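Local coordinates for response regulator (Helicobacter pylori, PDB 2PLN), which probably acts as a phosphorelay response regulator that binds regulatory DNA to control transcription, the present chain being its N-terminal receiver domain, at residues A109-I113 against R126-R130. Sequence-based numbering, arbitrary orientation.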
ATOM      1  N   ALA A 109       7.918   6.758  -1.975  1.00 14.76           N
ATOM      2  CA  ALA A 109       6.927   6.515  -0.893  1.00 13.77           C
ATOM      3  C   ALA A 109       6.501   5.048  -0.879  1.00 13.61           C
ATOM      4  O   ALA A 109       6.409   4.420  -1.906  1.00 12.98           O
ATOM      5  CB  ALA A 109       5.700   7.425  -1.058  1.00 14.62           C
ATOM      6  N   ASP A 110       6.241   4.517   0.308  1.00 12.41           N
ATOM      7  CA  ASP A 110       5.820   3.139   0.457  1.00 13.29           C
ATOM      8  C   ASP A 110       4.314   3.010   0.300  1.00 13.06           C
ATOM      9  O   ASP A 110       3.802   1.911   0.034  1.00 13.00           O
ATOM     10  CB  ASP A 110       6.285   2.621   1.818  1.00 13.70           C
ATOM     11  CG  ASP A 110       7.779   2.556   1.908  1.00 16.26           C
ATOM     12  OD1 ASP A 110       8.350   1.680   1.220  1.00 19.65           O
ATOM     13  OD2 ASP A 110       8.455   3.352   2.582  1.00 14.27           O
ATOM     14  N   ASP A 111       3.593   4.122   0.471  1.00 11.65           N
ATOM     15  CA  ASP A 111       2.184   4.085   0.211  1.00 11.34           C
ATOM     16  C   ASP A 111       1.665   5.484  -0.052  1.00 11.59           C
ATOM     17  O   ASP A 111       2.330   6.495   0.255  1.00 11.67           O
ATOM     18  CB  ASP A 111       1.459   3.447   1.413  1.00 11.61           C
ATOM     19  CG  ASP A 111       0.224   2.635   1.009  1.00 12.17           C
ATOM     20  OD1 ASP A 111      -0.400   2.928  -0.056  1.00 12.59           O
ATOM     21  OD2 ASP A 111      -0.195   1.703   1.729  1.00 11.22           O
ATOM     22  N   TYR A 112       0.477   5.531  -0.637  1.00 11.94           N
ATOM     23  CA  TYR A 112      -0.245   6.767  -0.895  1.00 13.41           C
ATOM     24  C   TYR A 112      -1.701   6.521  -0.497  1.00 14.00           C
ATOM     25  O   TYR A 112      -2.355   5.593  -1.008  1.00 13.99           O
ATOM     26  CB  TYR A 112      -0.128   7.132  -2.375  1.00 13.32           C
ATOM     27  CG  TYR A 112      -0.782   8.449  -2.749  1.00 15.21           C
ATOM     28  CD1 TYR A 112      -2.032   8.469  -3.349  1.00 15.06           C
ATOM     29  CD2 TYR A 112      -0.143   9.687  -2.510  1.00 14.83           C
ATOM     30  CE1 TYR A 112      -2.645   9.700  -3.719  1.00 16.16           C
ATOM     31  CE2 TYR A 112      -0.756  10.910  -2.885  1.00 14.50           C
ATOM     32  CZ  TYR A 112      -1.999  10.901  -3.473  1.00 15.97           C
ATOM     33  OH  TYR A 112      -2.622  12.125  -3.824  1.00 17.89           O
ATOM     34  N   ILE A 113      -2.212   7.337   0.424  1.00 13.89           N
ATOM     35  CA  ILE A 113      -3.472   7.003   1.074  1.00 15.89           C
ATOM     36  C   ILE A 113      -4.367   8.232   0.942  1.00 17.10           C
ATOM     37  O   ILE A 113      -3.969   9.323   1.315  1.00 17.31           O
ATOM     38  CB  ILE A 113      -3.228   6.643   2.569  1.00 16.33           C
ATOM     39  CG1 ILE A 113      -2.270   5.444   2.699  1.00 16.74           C
ATOM     40  CG2 ILE A 113      -4.564   6.408   3.346  1.00 16.89           C
ATOM     41  CD1 ILE A 113      -1.635   5.361   4.046  1.00 18.51           C
ATOM     42  N   ARG A 126      -3.149  -1.184   7.923  1.00 11.89           N
ATOM     43  CA  ARG A 126      -2.253  -0.862   6.791  1.00 11.90           C
ATOM     44  C   ARG A 126      -0.852  -0.508   7.325  1.00 12.87           C
ATOM     45  O   ARG A 126       0.140  -0.974   6.794  1.00 12.71           O
ATOM     46  CB  ARG A 126      -2.806   0.318   5.996  1.00 11.78           C
ATOM     47  CG  ARG A 126      -1.915   0.845   4.811  1.00 11.10           C
ATOM     48  CD  ARG A 126      -2.614   1.901   3.983  1.00 11.16           C
ATOM     49  NE  ARG A 126      -3.828   1.350   3.373  1.00 10.74           N
ATOM     50  CZ  ARG A 126      -3.874   0.750   2.174  1.00 11.67           C
ATOM     51  NH1 ARG A 126      -2.768   0.684   1.422  1.00  9.89           N
ATOM     52  NH2 ARG A 126      -5.035   0.221   1.729  1.00 11.00           N
ATOM     53  N   ILE A 127      -0.802   0.338   8.361  1.00 13.47           N
ATOM     54  CA  ILE A 127       0.484   0.730   8.964  1.00 14.65           C
ATOM     55  C   ILE A 127       1.196  -0.492   9.503  1.00 15.37           C
ATOM     56  O   ILE A 127       2.390  -0.665   9.260  1.00 15.65           O
ATOM     57  CB  ILE A 127       0.282   1.811  10.041  1.00 14.54           C
ATOM     58  CG1 ILE A 127      -0.207   3.087   9.368  1.00 13.93           C
ATOM     59  CG2 ILE A 127       1.588   2.091  10.814  1.00 15.37           C
ATOM     60  CD1 ILE A 127      -0.679   4.176  10.347  1.00 14.88           C
ATOM     61  N   GLU A 128       0.449  -1.345  10.210  1.00 16.40           N
ATOM     62  CA  GLU A 128       0.969  -2.635  10.653  1.00 17.55           C
ATOM     63  C   GLU A 128       1.615  -3.431   9.529  1.00 17.32           C
ATOM     64  O   GLU A 128       2.733  -3.925   9.682  1.00 17.99           O
ATOM     65  CB  GLU A 128      -0.154  -3.496  11.211  1.00 19.09           C
ATOM     66  CG  GLU A 128      -0.353  -3.370  12.682  1.00 23.60           C
ATOM     67  CD  GLU A 128      -1.327  -4.425  13.160  1.00 27.18           C
ATOM     68  OE1 GLU A 128      -1.103  -4.938  14.240  1.00 34.28           O
ATOM     69  OE2 GLU A 128      -2.285  -4.768  12.428  1.00 32.47           O
ATOM     70  N   ALA A 129       0.892  -3.559   8.410  1.00 15.91           N
ATOM     71  CA  ALA A 129       1.381  -4.293   7.240  1.00 15.91           C
ATOM     72  C   ALA A 129       2.639  -3.648   6.651  1.00 15.66           C
ATOM     73  O   ALA A 129       3.549  -4.337   6.213  1.00 16.17           O
ATOM     74  CB  ALA A 129       0.292  -4.397   6.153  1.00 14.59           C
ATOM     75  N   ARG A 130       2.681  -2.319   6.640  1.00 15.45           N
ATOM     76  CA  ARG A 130       3.826  -1.632   6.080  1.00 16.09           C
ATOM     77  C   ARG A 130       5.078  -1.786   6.928  1.00 17.79           C
ATOM     78  O   ARG A 130       6.189  -1.514   6.460  1.00 19.16           O
ATOM     79  CB  ARG A 130       3.498  -0.173   5.898  1.00 15.33           C
ATOM     80  CG  ARG A 130       2.492   0.050   4.799  1.00 13.67           C
ATOM     81  CD  ARG A 130       3.048  -0.058   3.351  1.00 12.92           C
ATOM     82  NE  ARG A 130       1.862  -0.215   2.523  1.00 13.13           N
ATOM     83  CZ  ARG A 130       1.397  -1.374   2.076  1.00 11.97           C
ATOM     84  NH1 ARG A 130       2.103  -2.489   2.255  1.00 11.02           N
ATOM     85  NH2 ARG A 130       0.250  -1.400   1.388  1.00 11.49           N
TER
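Asp-111 meets Arg-126 and Arg-130 through a single carboxylate oxygen, and the three residues form a salt-bridge network that illustrates how one acceptor can hold two arginines spaced a helical turn apart. Arg-126 NH1 donates to Asp-111 OD2 at 2.8 Å, entering on the syn lone pair with the oxygen lying in the guanidinium plane; the N-H...O angle is 159°. Arg-130 comes instead from above the carboxylate and approaches with its NE edge, two nitrogens sharing one oxygen, NE reaching Asp-111 OD2 at 2.9 Å and NH2 reaching the same oxygen at 3.2 Å. Three donors thus converge on OD2, which probably favours the ionised carboxylate. The other oxygen is turned to its own strand: Tyr-112 N donates to Asp-111 OD1 at 2.8 Å on the anti side, a bond that helps fix the rotation of the carboxylate.

The setting is the CheY-like receiver fold, a doubly wound parallel sheet in which 111-114 is the edge strand and 120-130 the last helix; segments 111-113 and 126-130 run nearly antiparallel (174°). In receiver domains of the OmpR/PhoB type this helix, the edge strand and the preceding helix form a dimerisation face, and the second subunit engages the same groups here: its Arg-126 bridges Asp-111 OD1, its Asp-110 O accepts from Arg-130 NH2, and its Glu-101 pairs with Arg-126 NH2.

The closest carbon-to-carbon contact is made by Ile-113, whose CD1 rests 3.6 Å from Arg-126 CD, the two side chains running alongside one another but pointing opposite ways. Arg-126 leaves the helix with CG anti to the backbone N (chi1 176°) and bends at chi3, which brings CD against Ile-113 CD1 and CG1 before the guanidinium turns to Asp-111.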